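Local coordinates for protein putative adhesin (Bacteroides thetaiotaomicron, PDB 4QDG) that probably serves as an outer-membrane lipoprotein of the FimB/Mfa2 family, a fimbrillin-type component of bacterial pili involved in cell adhesion, and binds magnesium ions, at residues S224-L236 with Q270-F283. Numbering follows the deposited sequence.
Sequences SRLMVRDWYSPKL and QEFLDRESEWSMIF. With MG (magnesium ion), chain D.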
ATOM      1  N   SER A 224      -2.254  -4.362  -3.057  1.00 26.24           N
ATOM      2  CA  SER A 224      -1.137  -3.591  -3.577  1.00 25.02           C
ATOM      3  C   SER A 224      -1.659  -2.138  -3.856  1.00 28.39           C
ATOM      4  O   SER A 224      -2.703  -1.741  -3.322  1.00 25.94           O
ATOM      5  CB  SER A 224      -0.560  -4.286  -4.811  1.00 27.96           C
ATOM      6  OG  SER A 224       0.544  -3.608  -5.372  1.00 32.51           O
ATOM      7  N   ARG A 225      -0.936  -1.355  -4.664  1.00 25.16           N
ATOM      8  CA  ARG A 225      -1.227   0.064  -4.894  1.00 23.66           C
ATOM      9  C   ARG A 225      -2.597   0.350  -5.552  1.00 27.63           C
ATOM     10  O   ARG A 225      -2.996  -0.270  -6.551  1.00 28.24           O
ATOM     11  CB  ARG A 225      -0.100   0.716  -5.704  1.00 21.10           C
ATOM     12  CG  ARG A 225      -0.071   2.217  -5.600  1.00 26.38           C
ATOM     13  CD  ARG A 225       1.008   2.837  -6.439  1.00 31.62           C
ATOM     14  NE  ARG A 225       0.985   4.303  -6.348  1.00 27.57           N
ATOM     15  CZ  ARG A 225       1.740   5.107  -7.091  1.00 38.54           C
ATOM     16  NH1 ARG A 225       2.557   4.602  -8.008  1.00 29.97           N
ATOM     17  NH2 ARG A 225       1.662   6.422  -6.943  1.00 25.84           N
ATOM     18  N   LEU A 226      -3.299   1.320  -4.962  1.00 23.33           N
ATOM     19  CA  LEU A 226      -4.571   1.851  -5.451  1.00 22.06           C
ATOM     20  C   LEU A 226      -4.270   3.066  -6.334  1.00 28.64           C
ATOM     21  O   LEU A 226      -3.682   4.044  -5.861  1.00 29.54           O
ATOM     22  CB  LEU A 226      -5.474   2.237  -4.287  1.00 21.23           C
ATOM     23  CG  LEU A 226      -5.956   1.089  -3.389  1.00 25.95           C
ATOM     24  CD1 LEU A 226      -6.716   1.654  -2.155  1.00 24.89           C
ATOM     25  CD2 LEU A 226      -6.799   0.077  -4.212  1.00 27.00           C
HETATM   26  N   MSE A 227      -4.563   2.965  -7.641  1.00 25.17           N
HETATM   27  CA  MSE A 227      -4.306   4.029  -8.603  1.00 23.97           C
HETATM   28  C   MSE A 227      -5.492   4.328  -9.492  1.00 31.21           C
HETATM   29  O   MSE A 227      -6.158   3.413  -9.955  1.00 31.49           O
HETATM   30  CB  MSE A 227      -3.125   3.670  -9.540  1.00 25.49           C
HETATM   31  CG  MSE A 227      -1.797   3.537  -8.833  1.00 31.32           C
HETATM   32 SE   MSE A 227      -0.282   3.637 -10.050  0.75 38.05          SE
HETATM   33  CE  MSE A 227      -0.176   5.660 -10.338  1.00 33.72           C
ATOM     34  N   VAL A 228      -5.688   5.609  -9.818  1.00 30.15           N
ATOM     35  CA  VAL A 228      -6.645   6.025 -10.848  1.00 30.77           C
ATOM     36  C   VAL A 228      -5.912   5.835 -12.193  1.00 33.91           C
ATOM     37  O   VAL A 228      -4.853   6.429 -12.397  1.00 33.42           O
ATOM     38  CB  VAL A 228      -7.120   7.497 -10.671  1.00 34.84           C
ATOM     39  CG1 VAL A 228      -7.961   7.940 -11.867  1.00 35.30           C
ATOM     40  CG2 VAL A 228      -7.893   7.687  -9.375  1.00 33.98           C
ATOM     41  N   ARG A 229      -6.427   5.000 -13.072  1.00 30.81           N
ATOM     42  CA  ARG A 229      -5.855   4.809 -14.417  1.00 31.37           C
ATOM     43  C   ARG A 229      -6.970   4.436 -15.365  1.00 35.43           C
ATOM     44  O   ARG A 229      -8.006   3.961 -14.909  1.00 35.97           O
ATOM     45  CB  ARG A 229      -4.707   3.787 -14.457  1.00 28.71           C
ATOM     46  CG  ARG A 229      -5.126   2.391 -14.047  1.00 32.56           C
ATOM     47  CD  ARG A 229      -4.049   1.802 -13.185  1.00 31.43           C
ATOM     48  NE  ARG A 229      -4.268   0.380 -12.900  1.00 25.29           N
ATOM     49  CZ  ARG A 229      -4.858  -0.087 -11.806  1.00 29.32           C
ATOM     50  NH1 ARG A 229      -5.378   0.744 -10.918  1.00 21.50           N
ATOM     51  NH2 ARG A 229      -4.936  -1.388 -11.594  1.00 17.13           N
ATOM     52  N   ASP A 230      -6.789   4.667 -16.667  1.00 31.90           N
ATOM     53  CA  ASP A 230      -7.883   4.402 -17.595  1.00 32.46           C
ATOM     54  C   ASP A 230      -7.947   2.916 -18.031  1.00 35.39           C
ATOM     55  O   ASP A 230      -8.948   2.542 -18.625  1.00 33.70           O
ATOM     56  CB  ASP A 230      -7.892   5.383 -18.808  1.00 33.50           C
ATOM     57  CG  ASP A 230      -6.624   5.512 -19.631  1.00 43.33           C
ATOM     58  OD1 ASP A 230      -5.851   4.525 -19.707  1.00 43.25           O
ATOM     59  OD2 ASP A 230      -6.426   6.587 -20.253  1.00 54.74           O
ATOM     60  N   TRP A 231      -6.947   2.072 -17.671  1.00 32.08           N
ATOM     61  CA  TRP A 231      -6.942   0.661 -18.093  1.00 33.11           C
ATOM     62  C   TRP A 231      -7.488  -0.330 -17.046  1.00 36.56           C
ATOM     63  O   TRP A 231      -7.737  -1.480 -17.390  1.00 36.27           O
ATOM     64  CB  TRP A 231      -5.552   0.210 -18.593  1.00 32.20           C
ATOM     65  CG  TRP A 231      -4.407   0.458 -17.656  1.00 32.30           C
ATOM     66  CD1 TRP A 231      -3.582   1.547 -17.645  1.00 35.14           C
ATOM     67  CD2 TRP A 231      -3.881  -0.457 -16.685  1.00 31.81           C
ATOM     68  NE1 TRP A 231      -2.604   1.392 -16.688  1.00 34.50           N
ATOM     69  CE2 TRP A 231      -2.740   0.151 -16.110  1.00 35.66           C
ATOM     70  CE3 TRP A 231      -4.273  -1.730 -16.227  1.00 32.99           C
ATOM     71  CZ2 TRP A 231      -1.988  -0.468 -15.099  1.00 34.00           C
ATOM     72  CZ3 TRP A 231      -3.529  -2.336 -15.220  1.00 34.25           C
ATOM     73  CH2 TRP A 231      -2.403  -1.704 -14.665  1.00 34.51           C
ATOM     74  N   TYR A 232      -7.715   0.096 -15.803  1.00 35.14           N
ATOM     75  CA  TYR A 232      -8.329  -0.777 -14.811  1.00 33.61           C
ATOM     76  C   TYR A 232      -9.126   0.015 -13.816  1.00 38.87           C
ATOM     77  O   TYR A 232      -8.692   1.056 -13.346  1.00 37.13           O
ATOM     78  CB  TYR A 232      -7.360  -1.733 -14.073  1.00 32.34           C
ATOM     79  CG  TYR A 232      -8.054  -3.045 -13.769  1.00 33.16           C
ATOM     80  CD1 TYR A 232      -8.176  -4.025 -14.746  1.00 35.53           C
ATOM     81  CD2 TYR A 232      -8.718  -3.246 -12.558  1.00 33.13           C
ATOM     82  CE1 TYR A 232      -8.903  -5.186 -14.522  1.00 34.80           C
ATOM     83  CE2 TYR A 232      -9.467  -4.397 -12.332  1.00 33.51           C
ATOM     84  CZ  TYR A 232      -9.533  -5.377 -13.312  1.00 37.43           C
ATOM     85  OH  TYR A 232     -10.248  -6.534 -13.157  1.00 36.04           O
ATOM     86  N   SER A 233     -10.305  -0.516 -13.493  1.00 37.45           N
ATOM     87  CA  SER A 233     -11.250   0.026 -12.526  1.00 35.99           C
ATOM     88  C   SER A 233     -11.418  -1.035 -11.409  1.00 36.09           C
ATOM     89  O   SER A 233     -12.215  -1.961 -11.551  1.00 35.06           O
ATOM     90  CB  SER A 233     -12.571   0.376 -13.215  1.00 39.63           C
ATOM     91  OG  SER A 233     -13.455   1.023 -12.318  1.00 49.97           O
ATOM     92  N   PRO A 234     -10.607  -0.957 -10.326  1.00 31.25           N
ATOM     93  CA  PRO A 234     -10.712  -1.969  -9.246  1.00 30.44           C
ATOM     94  C   PRO A 234     -12.127  -2.058  -8.654  1.00 31.74           C
ATOM     95  O   PRO A 234     -12.818  -1.025  -8.476  1.00 27.18           O
ATOM     96  CB  PRO A 234      -9.705  -1.490  -8.193  1.00 31.10           C
ATOM     97  CG  PRO A 234      -8.823  -0.533  -8.908  1.00 35.13           C
ATOM     98  CD  PRO A 234      -9.588   0.066 -10.017  1.00 31.57           C
ATOM     99  N   LYS A 235     -12.536  -3.304  -8.358  1.00 27.54           N
ATOM    100  CA  LYS A 235     -13.862  -3.572  -7.836  0.50 26.76           C
ATOM    101  C   LYS A 235     -13.857  -4.202  -6.440  1.00 29.72           C
ATOM    102  O   LYS A 235     -13.021  -5.060  -6.140  1.00 28.23           O
ATOM    103  CB  LYS A 235     -14.625  -4.496  -8.801  0.50 29.20           C
ATOM    104  CG  LYS A 235     -14.950  -3.873 -10.160  0.50 34.45           C
ATOM    105  CD  LYS A 235     -16.198  -2.986 -10.132  0.50 38.78           C
ATOM    106  CE  LYS A 235     -16.499  -2.379 -11.481  0.50 39.12           C
ATOM    107  NZ  LYS A 235     -15.570  -1.266 -11.812  0.50 39.22           N
ATOM    108  N   LEU A 236     -14.826  -3.782  -5.592  1.00 25.91           N
ATOM    109  CA  LEU A 236     -15.082  -4.383  -4.288  1.00 25.55           C
ATOM    110  C   LEU A 236     -16.372  -5.160  -4.477  1.00 28.71           C
ATOM    111  O   LEU A 236     -17.360  -4.600  -4.971  1.00 26.29           O
ATOM    112  CB  LEU A 236     -15.154  -3.429  -3.096  1.00 25.14           C
ATOM    113  CG  LEU A 236     -15.728  -4.041  -1.803  1.00 28.83           C
ATOM    114  CD1 LEU A 236     -14.734  -5.021  -1.149  1.00 27.93           C
ATOM    115  CD2 LEU A 236     -16.134  -2.968  -0.819  1.00 30.30           C
ATOM    116  N   GLN A 270      -4.481  10.833  -6.577  1.00 29.43           N
ATOM    117  CA  GLN A 270      -3.425   9.817  -6.418  1.00 29.67           C
ATOM    118  C   GLN A 270      -2.699   9.969  -5.073  1.00 30.67           C
ATOM    119  O   GLN A 270      -2.434   8.966  -4.409  1.00 28.91           O
ATOM    120  CB  GLN A 270      -2.414   9.833  -7.591  1.00 30.96           C
ATOM    121  CG  GLN A 270      -1.555   8.555  -7.608  1.00 34.56           C
ATOM    122  CD  GLN A 270      -2.395   7.283  -7.543  1.00 35.96           C
ATOM    123  OE1 GLN A 270      -3.246   7.029  -8.398  1.00 32.65           O
ATOM    124  NE2 GLN A 270      -2.226   6.497  -6.490  1.00 25.35           N
ATOM    125  N   GLU A 271      -2.423  11.214  -4.661  1.00 27.87           N
ATOM    126  CA  GLU A 271      -1.778  11.538  -3.368  1.00 27.01           C
ATOM    127  C   GLU A 271      -2.596  11.002  -2.203  1.00 28.89           C
ATOM    128  O   GLU A 271      -2.028  10.456  -1.259  1.00 29.18           O
ATOM    129  CB  GLU A 271      -1.571  13.050  -3.217  1.00 28.56           C
ATOM    130  CG  GLU A 271      -0.972  13.450  -1.873  1.00 36.48           C
ATOM    131  CD  GLU A 271      -0.538  14.896  -1.730  1.00 51.76           C
ATOM    132  OE1 GLU A 271      -0.791  15.694  -2.657  1.00 49.67           O
ATOM    133  OE2 GLU A 271       0.056  15.236  -0.684  1.00 47.81           O
ATOM    134  N   PHE A 272      -3.918  11.193  -2.257  1.00 25.43           N
ATOM    135  CA  PHE A 272      -4.887  10.695  -1.274  1.00 24.73           C
ATOM    136  C   PHE A 272      -4.835   9.155  -1.249  1.00 27.08           C
ATOM    137  O   PHE A 272      -4.747   8.553  -0.163  1.00 27.03           O
ATOM    138  CB  PHE A 272      -6.310  11.209  -1.641  1.00 26.09           C
ATOM    139  CG  PHE A 272      -7.436  10.633  -0.824  1.00 27.03           C
ATOM    140  CD1 PHE A 272      -7.648  11.048   0.487  1.00 30.34           C
ATOM    141  CD2 PHE A 272      -8.268   9.647  -1.353  1.00 27.09           C
ATOM    142  CE1 PHE A 272      -8.682  10.496   1.258  1.00 30.93           C
ATOM    143  CE2 PHE A 272      -9.298   9.101  -0.588  1.00 30.09           C
ATOM    144  CZ  PHE A 272      -9.504   9.541   0.707  1.00 29.55           C
ATOM    145  N   LEU A 273      -4.850   8.522  -2.441  1.00 21.06           N
ATOM    146  CA  LEU A 273      -4.796   7.053  -2.521  1.00 21.57           C
ATOM    147  C   LEU A 273      -3.456   6.496  -2.041  1.00 25.49           C
ATOM    148  O   LEU A 273      -3.423   5.354  -1.564  1.00 23.37           O
ATOM    149  CB  LEU A 273      -5.085   6.547  -3.925  1.00 22.21           C
ATOM    150  CG  LEU A 273      -6.470   6.864  -4.492  1.00 26.84           C
ATOM    151  CD1 LEU A 273      -6.485   6.622  -5.997  1.00 26.21           C
ATOM    152  CD2 LEU A 273      -7.573   6.045  -3.768  1.00 25.86           C
ATOM    153  N   ASP A 274      -2.355   7.303  -2.152  1.00 22.94           N
ATOM    154  CA  ASP A 274      -1.041   6.872  -1.664  1.00 23.56           C
ATOM    155  C   ASP A 274      -0.837   7.222  -0.202  1.00 28.28           C
ATOM    156  O   ASP A 274      -0.339   6.374   0.524  1.00 29.41           O
ATOM    157  CB  ASP A 274       0.116   7.447  -2.486  1.00 26.05           C
ATOM    158  CG  ASP A 274       0.113   7.108  -3.952  1.00 32.98           C
ATOM    159  OD1 ASP A 274      -0.212   5.960  -4.286  1.00 34.60           O
ATOM    160  OD2 ASP A 274       0.506   7.989  -4.769  1.00 37.20           O
ATOM    161  N   ARG A 275      -1.223   8.430   0.247  1.00 26.25           N
ATOM    162  CA  ARG A 275      -1.021   8.841   1.656  1.00 27.57           C
ATOM    163  C   ARG A 275      -1.833   7.993   2.650  1.00 29.28           C
ATOM    164  O   ARG A 275      -1.366   7.736   3.743  1.00 27.98           O
ATOM    165  CB  ARG A 275      -1.368  10.318   1.882  1.00 26.52           C
ATOM    166  CG  ARG A 275      -0.325  11.280   1.383  1.00 30.70           C
ATOM    167  CD  ARG A 275      -0.647  12.674   1.888  1.00 26.95           C
ATOM    168  NE  ARG A 275       0.308  13.651   1.381  1.00 31.01           N
ATOM    169  CZ  ARG A 275       1.463  13.966   1.971  1.00 39.78           C
ATOM    170  NH1 ARG A 275       1.802  13.410   3.133  1.00 24.66           N
ATOM    171  NH2 ARG A 275       2.274  14.858   1.417  1.00 31.80           N
ATOM    172  N   GLU A 276      -3.043   7.614   2.282  1.00 25.15           N
ATOM    173  CA  GLU A 276      -3.871   6.805   3.146  1.00 25.31           C
ATOM    174  C   GLU A 276      -3.659   5.332   2.831  1.00 27.81           C
ATOM    175  O   GLU A 276      -3.764   4.930   1.676  1.00 29.16           O
ATOM    176  CB  GLU A 276      -5.363   7.183   3.040  1.00 27.02           C
ATOM    177  CG  GLU A 276      -6.231   6.428   4.048  1.00 31.38           C
ATOM    178  CD  GLU A 276      -5.830   6.652   5.491  1.00 46.93           C
ATOM    179  OE1 GLU A 276      -6.318   7.637   6.093  1.00 37.65           O
ATOM    180  OE2 GLU A 276      -5.010   5.858   6.012  1.00 42.71           O
ATOM    181  N   SER A 277      -3.333   4.533   3.846  1.00 23.48           N
ATOM    182  CA  SER A 277      -3.095   3.095   3.660  1.00 24.37           C
ATOM    183  C   SER A 277      -4.035   2.220   4.534  1.00 26.99           C
ATOM    184  O   SER A 277      -4.048   0.997   4.393  1.00 27.45           O
ATOM    185  CB  SER A 277      -1.636   2.768   3.968  1.00 28.69           C
ATOM    186  OG  SER A 277      -1.348   3.036   5.334  1.00 39.55           O
ATOM    187  N   GLU A 278      -4.780   2.849   5.442  1.00 24.68           N
ATOM    188  CA  GLU A 278      -5.698   2.189   6.357  1.00 26.74           C
ATOM    189  C   GLU A 278      -7.071   2.686   6.039  1.00 30.60           C
ATOM    190  O   GLU A 278      -7.342   3.863   6.214  1.00 32.76           O
ATOM    191  CB  GLU A 278      -5.303   2.425   7.837  1.00 29.11           C
ATOM    192  CG  GLU A 278      -3.996   1.756   8.265  1.00 45.81           C
ATOM    193  CD  GLU A 278      -3.926   0.233   8.291  1.00 89.02           C
ATOM    194  OE1 GLU A 278      -4.988  -0.416   8.427  1.00 91.29           O
ATOM    195  OE2 GLU A 278      -2.797  -0.310   8.215  1.00 91.80           O
ATOM    196  N   TRP A 279      -7.903   1.814   5.443  1.00 26.14           N
ATOM    197  CA  TRP A 279      -9.245   2.154   4.981  1.00 24.16           C
ATOM    198  C   TRP A 279     -10.299   1.340   5.674  1.00 30.32           C
ATOM    199  O   TRP A 279     -10.078   0.162   5.976  1.00 30.88           O
ATOM    200  CB  TRP A 279      -9.342   1.882   3.472  1.00 21.69           C
ATOM    201  CG  TRP A 279      -8.271   2.523   2.631  1.00 21.81           C
ATOM    202  CD1 TRP A 279      -7.096   1.958   2.230  1.00 24.21           C
ATOM    203  CD2 TRP A 279      -8.336   3.809   2.001  1.00 21.37           C
ATOM    204  NE1 TRP A 279      -6.398   2.832   1.433  1.00 23.26           N
ATOM    205  CE2 TRP A 279      -7.138   3.974   1.266  1.00 25.02           C
ATOM    206  CE3 TRP A 279      -9.270   4.865   2.031  1.00 22.82           C
ATOM    207  CZ2 TRP A 279      -6.866   5.136   0.527  1.00 23.54           C
ATOM    208  CZ3 TRP A 279      -8.997   6.017   1.304  1.00 23.90           C
ATOM    209  CH2 TRP A 279      -7.803   6.144   0.568  1.00 24.19           C
ATOM    210  N   SER A 280     -11.476   1.932   5.876  1.00 26.13           N
ATOM    211  CA  SER A 280     -12.607   1.216   6.455  1.00 24.56           C
ATOM    212  C   SER A 280     -13.871   1.669   5.775  1.00 31.80           C
ATOM    213  O   SER A 280     -14.005   2.851   5.424  1.00 32.35           O
ATOM    214  CB  SER A 280     -12.681   1.339   7.976  1.00 22.36           C
ATOM    215  OG  SER A 280     -12.981   2.644   8.428  1.00 36.58           O
HETATM  216  N   MSE A 281     -14.745   0.714   5.465  1.00 28.21           N
HETATM  217  CA  MSE A 281     -15.986   1.024   4.763  1.00 28.02           C
HETATM  218  C   MSE A 281     -17.149   0.288   5.385  1.00 29.64           C
HETATM  219  O   MSE A 281     -17.138  -0.938   5.447  1.00 27.60           O
HETATM  220  CB  MSE A 281     -15.881   0.670   3.284  1.00 30.10           C
HETATM  221  CG  MSE A 281     -14.723   1.314   2.567  1.00 37.47           C
HETATM  222 SE   MSE A 281     -14.665   0.670   0.725  0.75 45.96          SE
HETATM  223  CE  MSE A 281     -16.093   1.801  -0.025  1.00 41.10           C
ATOM    224  N   ILE A 282     -18.157   1.037   5.819  1.00 25.33           N
ATOM    225  CA  ILE A 282     -19.351   0.457   6.428  1.00 25.50           C
ATOM    226  C   ILE A 282     -20.508   0.565   5.443  1.00 30.71           C
ATOM    227  O   ILE A 282     -20.854   1.666   5.015  1.00 27.63           O
ATOM    228  CB  ILE A 282     -19.715   1.078   7.804  1.00 27.84           C
ATOM    229  CG1 ILE A 282     -18.501   1.020   8.773  1.00 27.41           C
ATOM    230  CG2 ILE A 282     -20.939   0.361   8.392  1.00 29.60           C
ATOM    231  CD1 ILE A 282     -18.655   1.846  10.005  1.00 35.95           C
ATOM    232  N   PHE A 283     -21.078  -0.590   5.090  1.00 27.98           N
ATOM    233  CA  PHE A 283     -22.249  -0.691   4.233  1.00 27.34           C
ATOM    234  C   PHE A 283     -23.440  -1.070   5.119  1.00 30.16           C
ATOM    235  O   PHE A 283     -23.334  -1.980   5.948  1.00 29.10           O
ATOM    236  CB  PHE A 283     -22.024  -1.707   3.095  1.00 28.54           C
ATOM    237  CG  PHE A 283     -20.918  -1.342   2.123  1.00 29.45           C
ATOM    238  CD1 PHE A 283     -19.591  -1.655   2.400  1.00 32.21           C
ATOM    239  CD2 PHE A 283     -21.208  -0.714   0.918  1.00 30.81           C
ATOM    240  CE1 PHE A 283     -18.570  -1.316   1.501  1.00 32.48           C
ATOM    241  CE2 PHE A 283     -20.190  -0.374   0.025  1.00 33.98           C
ATOM    242  CZ  PHE A 283     -18.874  -0.686   0.319  1.00 32.09           C
TER
HETATM  243 MG    MG D 402      -2.656   3.974   0.008  1.00 29.32          MG
HETATM  244  O   HOH W   1      -2.189   2.984  -2.661  1.00 21.46           O
HETATM  245  O   HOH W   2      -3.078   8.186 -10.884  1.00 35.22           O
HETATM  246  O   HOH W   3      -0.709   3.174   0.477  1.00 19.08           O
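Arg225 grips Asp274 side-on: NE gives a hydrogen bond to OD1 and NH2 gives one to OD2, both at 2.9 Å and fairly straight. Both oxygens lie near the guanidinium plane, but the donors reach them on the syn side from well out of the carboxylate plane, the two planes being 40° apart. OD1 accepts a second hydrogen bond, from NE2 of Gln270 (3.0 Å), which comes in over the opposite face of the carboxylate. That same NE2 also donates to Leu226 O at 2.9 Å, almost in line (169°), while OE1 of Gln270 accepts from Val228 N at 3.2 Å. The side-chain amide thus brackets Met227 with one N-H and OE1, while its other N-H goes to Asp274; these three bonds fix its rotation. The bend at chi2 (51°) swings the amide off the helix toward this strip of chain. A water bridges OE1 of Gln270 and Val228 O, extending the grip.

Next to the polar group, Val228 CG2 meets Leu273 CD1 crosswise at 3.8 Å, and Leu226 CD1 approaches NE1 of Trp279 obliquely. Farther along, Leu236 CD2 approaches CE1 and CZ of Phe283 obliquely, both at 3.7 Å, with the selenium of Met281 nearby. Here, in a fimbrillin-superfamily fold built largely of strands, the loop following strand 213-223 is clasped to the short helix 269-275, and strands 235-240 and 278-285, from different sheets, face each other through apolar side chains.

The helix end also binds magnesium, through Leu273 O and Glu276 O, a water and OD1 of Asn151. A further water links Leu226 N to Leu273 O, joining the loop to a metal ligand. Trp279 NE1 hydrogen-bonds to Asn151 OD1, and Asn151 ND2 in turn holds Ser224 O.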